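Local coordinates for protein putative ABC transporter (Thermobispora bispora, PDB 4PE6) that probably serves as the solute-binding protein of an ABC transporter, likely for carbohydrate-like solutes, and holds a trihydroxybutanoic acid in its pocket in the crystal, at residues V129-A132 against T133-K137; G154-S158 against Q159-E163; Q320-E323 against A324-G328. All coordinates share one frame; numbering follows the deposited sequence.

The chain has the periplasmic binding protein fold, and the three contacts follow one another along it; all are local, two within helices and one at a turn that caps a helix. Interaction 1 lies on helix 128-142, and interaction 2 spans the loop that leads from strand 147-153 into helix 159-173; their centres are 14 Å apart, and V129 CG2 packs 3.8 Å from E163 OE2. Both touch the bound trihydroxybutanoic acid, so W131 and the 154-163 junction (V155, P160) line the same pocket. Interaction 3, at the end of helix 315-327, is remote: its centre lies 24 Å from that of interaction 1 and 27 Å from that of interaction 2, and its helix packs on strand 283-290 instead of reaching the ligand.

Interaction 1: residues V129-A132 against T133-K137; sequences VDWA and TYAAK. With LTH ((2R,3S)-2,3,4-trihydroxybutanoic acid), chain C.
W131 and A135, one turn apart on helix 128-142, meet where the indole CD1 rests 4.3 Å from A135 CB, while the far end of the same ring reaches the bound trihydroxybutanoic acid (LTH). There W131 CZ3 lies 3.5 Å from LTH O4, which sits at the ring edge and in its plane, and 3.7 Å from LTH C3. With CG anti to the backbone N (chi1 174°), the indole stands out from the helix and spans the distance to the pocket. Around it, M164 of helix 159-173, V257 and M258 of strand 255-258, and the loop residues C213 and S259 touch the W131 side chain. Backbone bonds of the helix fix the start of this side chain: A135 N donates to W131 O at 2.9 Å, and Y134 N to D130 O at 2.8 Å with a nearly straight N-H...O (168°). D130 O also faces the side chain of Y134, whose CD2 comes within 3.2 Å, approaching obliquely; the tyrosine side chain packs on V257, I288 and L290. On another side of the helix V129 and T133 lie side by side, pointing the same way. T133 N donates to V129 O, and T133 OG1, set beside its own backbone N (chi1 -58°), lies 2.9 Å from that oxygen. T133 then packs on T167 and I171 of helix 159-173. The indole therefore offers the ligand a hydrocarbon edge that shapes the pocket by van der Waals contact, while D113, S259, N30 and R33 supply hydrogen bonds to LTH.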
ATOM      1  N   VAL A 129       6.080   8.095  -4.397  1.00 17.68           N
ATOM      2  CA  VAL A 129       6.016   9.336  -5.133  1.00 18.35           C
ATOM      3  C   VAL A 129       5.140   9.204  -6.379  1.00 18.45           C
ATOM      4  O   VAL A 129       4.305  10.061  -6.632  1.00 18.69           O
ATOM      5  CB  VAL A 129       7.408   9.846  -5.521  1.00 19.20           C
ATOM      6  CG1 VAL A 129       7.287  11.030  -6.462  1.00 20.03           C
ATOM      7  CG2 VAL A 129       8.174  10.256  -4.259  1.00 19.43           C
ATOM      8  N   ASP A 130       5.330   8.147  -7.156  1.00 18.44           N
ATOM      9  CA  ASP A 130       4.511   7.957  -8.351  1.00 18.67           C
ATOM     10  C   ASP A 130       3.023   7.842  -8.005  1.00 18.12           C
ATOM     11  O   ASP A 130       2.183   8.445  -8.665  1.00 18.28           O
ATOM     12  CB  ASP A 130       4.956   6.722  -9.124  1.00 18.95           C
ATOM     13  CG  ASP A 130       6.243   6.950  -9.909  1.00 19.92           C
ATOM     14  OD1 ASP A 130       6.749   8.093  -9.924  1.00 20.51           O
ATOM     15  OD2 ASP A 130       6.749   5.972 -10.476  1.00 20.20           O
ATOM     16  N   TRP A 131       2.720   7.056  -6.966  1.00 17.50           N
ATOM     17  CA  TRP A 131       1.342   6.895  -6.500  1.00 17.21           C
ATOM     18  C   TRP A 131       0.754   8.242  -6.166  1.00 17.33           C
ATOM     19  O   TRP A 131      -0.246   8.645  -6.740  1.00 17.35           O
ATOM     20  CB  TRP A 131       1.307   5.957  -5.296  1.00 16.65           C
ATOM     21  CG  TRP A 131      -0.032   5.791  -4.601  1.00 16.56           C
ATOM     22  CD1 TRP A 131      -1.227   6.367  -4.925  1.00 16.82           C
ATOM     23  CD2 TRP A 131      -0.264   5.017  -3.432  1.00 16.24           C
ATOM     24  NE1 TRP A 131      -2.213   5.972  -4.019  1.00 16.69           N
ATOM     25  CE2 TRP A 131      -1.640   5.146  -3.098  1.00 16.34           C
ATOM     26  CE3 TRP A 131       0.555   4.229  -2.625  1.00 15.96           C
ATOM     27  CZ2 TRP A 131      -2.210   4.514  -1.991  1.00 16.18           C
ATOM     28  CZ3 TRP A 131      -0.026   3.584  -1.520  1.00 15.84           C
ATOM     29  CH2 TRP A 131      -1.406   3.725  -1.233  1.00 15.87           C
ATOM     30  N   ALA A 132       1.393   8.967  -5.252  1.00 17.53           N
ATOM     31  CA  ALA A 132       0.863  10.281  -4.873  1.00 17.97           C
ATOM     32  C   ALA A 132       0.667  11.211  -6.061  1.00 18.90           C
ATOM     33  O   ALA A 132      -0.271  11.999  -6.072  1.00 18.95           O
ATOM     34  CB  ALA A 132       1.740  10.939  -3.803  1.00 17.96           C
ATOM     35  N   THR A 133       1.552  11.128  -7.071  1.00 19.75           N
ATOM     36  CA  THR A 133       1.448  11.987  -8.229  1.00 20.87           C
ATOM     37  C   THR A 133       0.262  11.552  -9.096  1.00 21.64           C
ATOM     38  O   THR A 133      -0.522  12.385  -9.537  1.00 21.68           O
ATOM     39  CB  THR A 133       2.780  11.992  -9.036  1.00 21.35           C
ATOM     40  OG1 THR A 133       3.847  12.417  -8.181  1.00 21.27           O
ATOM     41  CG2 THR A 133       2.713  12.947 -10.254  1.00 22.32           C
ATOM     42  N   TYR A 134       0.122  10.250  -9.321  1.00 20.50           N
ATOM     43  CA  TYR A 134      -1.018   9.724 -10.079  1.00 22.18           C
ATOM     44  C   TYR A 134      -2.362   9.976  -9.385  1.00 21.85           C
ATOM     45  O   TYR A 134      -3.402  10.013 -10.040  1.00 22.61           O
ATOM     46  CB  TYR A 134      -0.865   8.223 -10.337  1.00 23.80           C
ATOM     47  CG  TYR A 134       0.134   7.859 -11.413  1.00 26.16           C
ATOM     48  CD1 TYR A 134       0.102   8.467 -12.667  1.00 28.33           C
ATOM     49  CD2 TYR A 134       1.102   6.873 -11.186  1.00 27.45           C
ATOM     50  CE1 TYR A 134       1.011   8.117 -13.657  1.00 30.36           C
ATOM     51  CE2 TYR A 134       2.013   6.522 -12.158  1.00 29.00           C
ATOM     52  CZ  TYR A 134       1.965   7.145 -13.390  1.00 30.93           C
ATOM     53  OH  TYR A 134       2.868   6.794 -14.349  1.00 33.33           O
ATOM     54  N   ALA A 135      -2.342  10.161  -8.070  1.00 21.05           N
ATOM     55  CA  ALA A 135      -3.583  10.384  -7.310  1.00 20.96           C
ATOM     56  C   ALA A 135      -3.954  11.855  -7.321  1.00 21.19           C
ATOM     57  O   ALA A 135      -5.137  12.189  -7.286  1.00 22.81           O
ATOM     58  CB  ALA A 135      -3.420   9.915  -5.886  1.00 20.52           C
ATOM     59  N   ALA A 136      -2.956  12.738  -7.359  1.00 20.76           N
ATOM     60  CA  ALA A 136      -3.221  14.148  -7.206  1.00 20.50           C
ATOM     61  C   ALA A 136      -3.272  14.869  -8.548  1.00 21.24           C
ATOM     62  O   ALA A 136      -4.237  15.580  -8.829  1.00 21.25           O
ATOM     63  CB  ALA A 136      -2.190  14.787  -6.298  1.00 20.55           C
ATOM     64  N   LYS A 137      -2.251  14.692  -9.388  1.00 21.75           N
ATOM     65  CA  LYS A 137      -2.152  15.532 -10.578  1.00 22.85           C
ATOM     66  C   LYS A 137      -3.329  15.391 -11.563  1.00 22.47           C
ATOM     67  O   LYS A 137      -3.914  16.399 -11.966  1.00 22.02           O
ATOM     68  CB  LYS A 137      -0.802  15.354 -11.293  1.00 24.06           C
ATOM     69  CG  LYS A 137      -0.566  16.384 -12.386  1.00 26.11           C
ATOM     70  CD  LYS A 137       0.905  16.446 -12.790  1.00 27.92           C
ATOM     71  CE  LYS A 137       1.174  17.404 -13.949  1.00 29.42           C
ATOM     72  NZ  LYS A 137       0.380  18.663 -13.852  1.00 30.00           N
TER
HETATM   73  O1  LTH C 401      -2.594   1.416   2.011  1.00 23.17           O
HETATM   74  C1  LTH C 401      -1.706   0.980   2.833  1.00 19.98           C
HETATM   75  O   LTH C 401      -1.923   0.525   3.976  1.00 18.42           O
HETATM   76  C2  LTH C 401      -0.236   0.915   2.351  1.00 17.06           C
HETATM   77  O2  LTH C 401       0.639   0.453   3.411  1.00 16.65           O
HETATM   78  C3  LTH C 401       0.272   2.268   1.900  1.00 17.81           C
HETATM   79  O3  LTH C 401       0.175   3.203   2.972  1.00 17.79           O
HETATM   80  C4  LTH C 401       1.755   2.135   1.500  1.00 17.90           C
HETATM   81  O4  LTH C 401       1.782   1.262   0.341  1.00 16.32           O

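Interaction 2: residues G154-S158 against Q159-E163. With LTH ((2R,3S)-2,3,4-trihydroxybutanoic acid), chain C.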
ATOM      1  N   GLY A 154      -3.182   9.196   4.453  1.00 15.55           N
ATOM      2  CA  GLY A 154      -3.152   7.740   4.557  1.00 15.54           C
ATOM      3  C   GLY A 154      -2.770   7.211   5.925  1.00 15.90           C
ATOM      4  O   GLY A 154      -3.318   7.653   6.949  1.00 16.24           O
ATOM      5  N   VAL A 155      -1.857   6.243   5.941  1.00 15.90           N
ATOM      6  CA  VAL A 155      -1.425   5.595   7.173  1.00 16.33           C
ATOM      7  C   VAL A 155      -0.442   6.509   7.903  1.00 16.72           C
ATOM      8  O   VAL A 155       0.773   6.285   7.884  1.00 16.62           O
ATOM      9  CB  VAL A 155      -0.865   4.184   6.912  1.00 16.29           C
ATOM     10  CG1 VAL A 155      -0.520   3.461   8.196  1.00 16.71           C
ATOM     11  CG2 VAL A 155      -1.926   3.352   6.162  1.00 16.22           C
ATOM     12  N   VAL A 156      -1.009   7.514   8.583  1.00 17.24           N
ATOM     13  CA  VAL A 156      -0.217   8.550   9.293  1.00 17.62           C
ATOM     14  C   VAL A 156       0.686   7.901  10.328  1.00 17.96           C
ATOM     15  O   VAL A 156       0.265   7.032  11.094  1.00 18.42           O
ATOM     16  CB  VAL A 156      -1.128   9.635   9.924  1.00 17.96           C
ATOM     17  CG1 VAL A 156      -0.350  10.595  10.835  1.00 18.62           C
ATOM     18  CG2 VAL A 156      -1.847  10.429   8.826  1.00 17.64           C
ATOM     19  N   GLY A 157       1.931   8.345  10.374  1.00 18.00           N
ATOM     20  CA  GLY A 157       2.950   7.741  11.226  1.00 18.12           C
ATOM     21  C   GLY A 157       3.905   6.882  10.410  1.00 17.72           C
ATOM     22  O   GLY A 157       5.088   6.780  10.746  1.00 17.86           O
ATOM     23  N   SER A 158       3.411   6.275   9.321  1.00 16.73           N
ATOM     24  CA  SER A 158       4.278   5.465   8.453  1.00 16.45           C
ATOM     25  C   SER A 158       5.172   6.316   7.513  1.00 16.38           C
ATOM     26  O   SER A 158       4.879   7.473   7.209  1.00 16.50           O
ATOM     27  CB  SER A 158       3.462   4.451   7.639  1.00 15.90           C
ATOM     28  OG  SER A 158       2.730   5.089   6.607  1.00 15.61           O
ATOM     29  N   GLN A 159       6.270   5.727   7.066  1.00 16.59           N
ATOM     30  CA  GLN A 159       7.178   6.424   6.130  1.00 16.91           C
ATOM     31  C   GLN A 159       6.533   6.724   4.761  1.00 16.45           C
ATOM     32  O   GLN A 159       6.633   7.850   4.259  1.00 16.52           O
ATOM     33  CB  GLN A 159       8.493   5.652   5.989  1.00 17.47           C
ATOM     34  CG  GLN A 159       9.466   6.206   4.946  1.00 18.02           C
ATOM     35  CD  GLN A 159       9.236   5.660   3.556  1.00 18.07           C
ATOM     36  OE1 GLN A 159       8.673   4.570   3.368  1.00 18.08           O
ATOM     37  NE2 GLN A 159       9.646   6.420   2.565  1.00 18.52           N
ATOM     38  N   PRO A 160       5.865   5.740   4.148  1.00 15.94           N
ATOM     39  CA  PRO A 160       5.239   6.078   2.883  1.00 15.74           C
ATOM     40  C   PRO A 160       4.222   7.200   2.979  1.00 15.53           C
ATOM     41  O   PRO A 160       4.175   8.048   2.096  1.00 15.44           O
ATOM     42  CB  PRO A 160       4.555   4.762   2.449  1.00 15.59           C
ATOM     43  CG  PRO A 160       5.321   3.697   3.148  1.00 15.78           C
ATOM     44  CD  PRO A 160       5.730   4.310   4.463  1.00 16.00           C
ATOM     45  N   GLU A 161       3.405   7.216   4.028  1.00 15.44           N
ATOM     46  CA  GLU A 161       2.416   8.275   4.164  1.00 15.37           C
ATOM     47  C   GLU A 161       3.087   9.635   4.258  1.00 15.96           C
ATOM     48  O   GLU A 161       2.648  10.606   3.633  1.00 15.90           O
ATOM     49  CB  GLU A 161       1.523   8.074   5.380  1.00 15.30           C
ATOM     50  CG  GLU A 161       0.319   9.014   5.380  1.00 15.09           C
ATOM     51  CD  GLU A 161       0.629  10.441   5.800  1.00 15.36           C
ATOM     52  OE1 GLU A 161       1.538  10.634   6.651  1.00 15.59           O
ATOM     53  OE2 GLU A 161      -0.080  11.355   5.300  1.00 15.31           O
ATOM     54  N   ALA A 162       4.163   9.713   5.023  1.00 16.67           N
ATOM     55  CA  ALA A 162       4.802  10.990   5.195  1.00 17.59           C
ATOM     56  C   ALA A 162       5.349  11.482   3.846  1.00 17.91           C
ATOM     57  O   ALA A 162       5.217  12.660   3.514  1.00 17.94           O
ATOM     58  CB  ALA A 162       5.894  10.917   6.260  1.00 18.19           C
ATOM     59  N   GLU A 163       5.918  10.563   3.065  1.00 18.38           N
ATOM     60  CA  GLU A 163       6.482  10.893   1.759  1.00 19.18           C
ATOM     61  C   GLU A 163       5.407  11.364   0.790  1.00 18.84           C
ATOM     62  O   GLU A 163       5.590  12.363   0.055  1.00 18.64           O
ATOM     63  CB  GLU A 163       7.229   9.695   1.152  1.00 19.84           C
ATOM     64  CG  GLU A 163       7.908  10.056  -0.164  1.00 21.21           C
ATOM     65  CD  GLU A 163       8.931   9.055  -0.661  1.00 22.27           C
ATOM     66  OE1 GLU A 163       8.653   7.845  -0.691  1.00 23.03           O
ATOM     67  OE2 GLU A 163      10.022   9.509  -1.056  1.00 23.89           O
TER
HETATM   68  O1  LTH C 401      -2.594   1.416   2.011  1.00 23.17           O
HETATM   69  C1  LTH C 401      -1.706   0.980   2.833  1.00 19.98           C
HETATM   70  O   LTH C 401      -1.923   0.525   3.976  1.00 18.42           O
HETATM   71  C2  LTH C 401      -0.236   0.915   2.351  1.00 17.06           C
HETATM   72  O2  LTH C 401       0.639   0.453   3.411  1.00 16.65           O
HETATM   73  C3  LTH C 401       0.272   2.268   1.900  1.00 17.81           C
HETATM   74  O3  LTH C 401       0.175   3.203   2.972  1.00 17.79           O
HETATM   75  C4  LTH C 401       1.755   2.135   1.500  1.00 17.90           C
HETATM   76  O4  LTH C 401       1.782   1.262   0.341  1.00 16.32           O
HETATM   77  O   HOH W   1      -1.128  10.858   2.814  1.00 19.16           O
HETATM   78  O   HOH W   2       3.300   9.552   8.286  1.00 17.79           O
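V155 O is gripped twice by S158, from S158 OG at 2.6 Å and from S158 N at 3.0 Å, and E161 CB lies against the same oxygen. The backbone bond closes a type II beta turn from V155 to S158, and the hydroxyl adds a second hold; the turn carries the chain from strand 147-153 into helix 159-173 and ends in the helix N-cap. V155 also centres an inverse gamma turn. G157 takes the third place of the beta turn with positive phi (104°), where a beta carbon would collide with the carbonyl oxygen of V156. S158 is the cap: chi1 of 73° places OG between its own backbone N and carbonyl carbon, whence it gives its proton to V155 O, in the carbonyl plane, and accepts a weak bond from E161 N at 3.4 Å. The first helical bond follows, from A162 N to S158 O at 3.2 Å. E161 then folds back over the turn. Its CG is anti to the backbone N and the chain bends at chi2 (-77°), bringing the carboxylate alongside V156, whose CG2 lies 3.9 Å from E161 CD. A water donates to E161 OE1 at 2.6 Å and also to S158 O while accepting from G157 N; a second water donates to E161 OE2 at 2.7 Å and accepts from G154 N. OE2 also forms a salt bridge with R153, so the buried carboxylate is tied directly to the end of the strand and, through waters, to G154, G157 and S158. Beyond this frame, Q159 OE1 accepts from A115 N, and P160 borders the pocket. The turn itself reaches the ligand through V155 CG2, 3.6 Å from the LTH carboxyl oxygen O.

Interaction 3: residues Q320-E323 against A324-G328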
ATOM      1  N   GLN A 320      12.947 -12.044 -12.207  1.00 33.60           N
ATOM      2  CA  GLN A 320      12.964 -11.190 -13.398  1.00 35.27           C
ATOM      3  C   GLN A 320      13.032  -9.723 -13.030  1.00 33.33           C
ATOM      4  O   GLN A 320      13.804  -8.970 -13.613  1.00 32.83           O
ATOM      5  CB  GLN A 320      11.719 -11.400 -14.259  1.00 38.11           C
ATOM      6  CG  GLN A 320      11.714 -12.661 -15.100  1.00 41.88           C
ATOM      7  CD  GLN A 320      10.421 -12.786 -15.896  1.00 45.31           C
ATOM      8  OE1 GLN A 320       9.843 -11.778 -16.335  1.00 46.72           O
ATOM      9  NE2 GLN A 320       9.950 -14.018 -16.079  1.00 46.83           N
ATOM     10  N   GLN A 321      12.189  -9.306 -12.087  1.00 31.37           N
ATOM     11  CA  GLN A 321      12.163  -7.902 -11.662  1.00 30.87           C
ATOM     12  C   GLN A 321      13.468  -7.503 -10.997  1.00 29.77           C
ATOM     13  O   GLN A 321      13.957  -6.399 -11.225  1.00 29.92           O
ATOM     14  CB  GLN A 321      10.981  -7.607 -10.719  1.00 30.26           C
ATOM     15  CG  GLN A 321      10.994  -6.206 -10.100  1.00 30.87           C
ATOM     16  CD  GLN A 321      10.557  -5.097 -11.049  1.00 33.62           C
ATOM     17  OE1 GLN A 321       9.910  -5.347 -12.065  1.00 36.02           O
ATOM     18  NE2 GLN A 321      10.894  -3.852 -10.701  1.00 34.12           N
ATOM     19  N   VAL A 322      14.029  -8.401 -10.188  1.00 36.12           N
ATOM     20  CA  VAL A 322      15.336  -8.155  -9.573  1.00 36.04           C
ATOM     21  C   VAL A 322      16.397  -7.982 -10.667  1.00 36.82           C
ATOM     22  O   VAL A 322      17.229  -7.088 -10.588  1.00 35.76           O
ATOM     23  CB  VAL A 322      15.731  -9.270  -8.587  1.00 37.23           C
ATOM     24  CG1 VAL A 322      17.142  -9.063  -8.071  1.00 37.31           C
ATOM     25  CG2 VAL A 322      14.758  -9.315  -7.404  1.00 38.16           C
ATOM     26  N   GLU A 323      16.346  -8.822 -11.696  1.00 38.44           N
ATOM     27  CA  GLU A 323      17.307  -8.715 -12.790  1.00 40.34           C
ATOM     28  C   GLU A 323      17.170  -7.405 -13.539  1.00 39.80           C
ATOM     29  O   GLU A 323      18.176  -6.806 -13.913  1.00 41.15           O
ATOM     30  CB  GLU A 323      17.200  -9.907 -13.739  1.00 42.80           C
ATOM     31  CG  GLU A 323      18.057 -11.075 -13.286  1.00 45.74           C
ATOM     32  CD  GLU A 323      19.547 -10.760 -13.370  1.00 46.61           C
ATOM     33  OE1 GLU A 323      20.009 -10.316 -14.446  1.00 48.66           O
ATOM     34  OE2 GLU A 323      20.257 -10.954 -12.360  1.00 48.11           O
ATOM     35  N   ALA A 324      15.935  -6.962 -13.758  1.00 40.23           N
ATOM     36  CA  ALA A 324      15.681  -5.654 -14.349  1.00 40.86           C
ATOM     37  C   ALA A 324      16.212  -4.517 -13.478  1.00 40.79           C
ATOM     38  O   ALA A 324      16.724  -3.534 -13.995  1.00 42.78           O
ATOM     39  CB  ALA A 324      14.195  -5.461 -14.625  1.00 42.17           C
ATOM     40  N   ILE A 325      16.090  -4.647 -12.163  1.00 40.06           N
ATOM     41  CA  ILE A 325      16.605  -3.631 -11.249  1.00 40.56           C
ATOM     42  C   ILE A 325      18.133  -3.594 -11.300  1.00 41.19           C
ATOM     43  O   ILE A 325      18.711  -2.532 -11.405  1.00 41.41           O
ATOM     44  CB  ILE A 325      16.121  -3.868  -9.796  1.00 40.39           C
ATOM     45  CG1 ILE A 325      14.619  -3.592  -9.688  1.00 40.27           C
ATOM     46  CG2 ILE A 325      16.877  -2.981  -8.811  1.00 41.53           C
ATOM     47  CD1 ILE A 325      14.000  -3.998  -8.355  1.00 40.02           C
ATOM     48  N   LYS A 326      18.777  -4.756 -11.215  1.00 42.26           N
ATOM     49  CA  LYS A 326      20.239  -4.832 -11.200  1.00 43.93           C
ATOM     50  C   LYS A 326      20.826  -4.304 -12.490  1.00 45.89           C
ATOM     51  O   LYS A 326      21.814  -3.573 -12.477  1.00 49.03           O
ATOM     52  CB  LYS A 326      20.717  -6.275 -11.024  1.00 43.99           C
ATOM     53  CG  LYS A 326      20.607  -6.814  -9.610  1.00 44.04           C
ATOM     54  CD  LYS A 326      21.059  -8.262  -9.564  1.00 44.83           C
ATOM     55  CE  LYS A 326      21.259  -8.741  -8.141  1.00 46.61           C
ATOM     56  NZ  LYS A 326      20.916 -10.183  -7.991  1.00 48.39           N
ATOM     57  N   THR A 327      20.222  -4.695 -13.607  1.00 47.13           N
ATOM     58  CA  THR A 327      20.717  -4.313 -14.923  1.00 49.14           C
ATOM     59  C   THR A 327      20.158  -2.972 -15.385  1.00 51.34           C
ATOM     60  O   THR A 327      20.525  -2.493 -16.444  1.00 51.72           O
ATOM     61  CB  THR A 327      20.373  -5.376 -15.990  1.00 50.29           C
ATOM     62  OG1 THR A 327      18.953  -5.453 -16.166  1.00 49.63           O
ATOM     63  CG2 THR A 327      20.943  -6.757 -15.605  1.00 50.00           C
ATOM     64  N   GLY A 328      19.260  -2.374 -14.609  1.00 52.18           N
ATOM     65  CA  GLY A 328      18.628  -1.124 -15.012  1.00 56.03           C
ATOM     66  C   GLY A 328      17.717  -1.264 -16.224  1.00 58.64           C
ATOM     67  O   GLY A 328      17.395  -0.276 -16.872  1.00 61.83           O
TER
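The side chains of Q321 and I325 cross obliquely, one turn apart on helix 315-327, whose final turns make up this contact. I325 CG1 lies 3.3 Å from Q321 O and 3.9 Å from Q321 NE2. The glutamine bends at chi2 (77°) to bring its amide back toward I325, and that amide is held by V332 N at OE1 and more weakly by T285 O at NE2. I325 also packs on M284 and F286 of strand 283-290, joining the helix to the sheet. Shortening I325 to an alanine takes away CG1 and CD1, and is likely to open a gap beside the Q321 amide and against M284 and F286. V322 and K326 instead run side by side, pointing the same way, with V322 CG1 3.9 Å from K326 NZ; the ammonium donates a hydrogen bond to D279 O. E323 lies across K326, its OE2 4.5 Å from K326 NZ, beyond salt-bridge range. In the last turn, with G328 following at positive phi, E323 O is gripped from opposite faces of its carbonyl plane, by T327 N at 3.0 Å and by T327 OG1 at 2.7 Å.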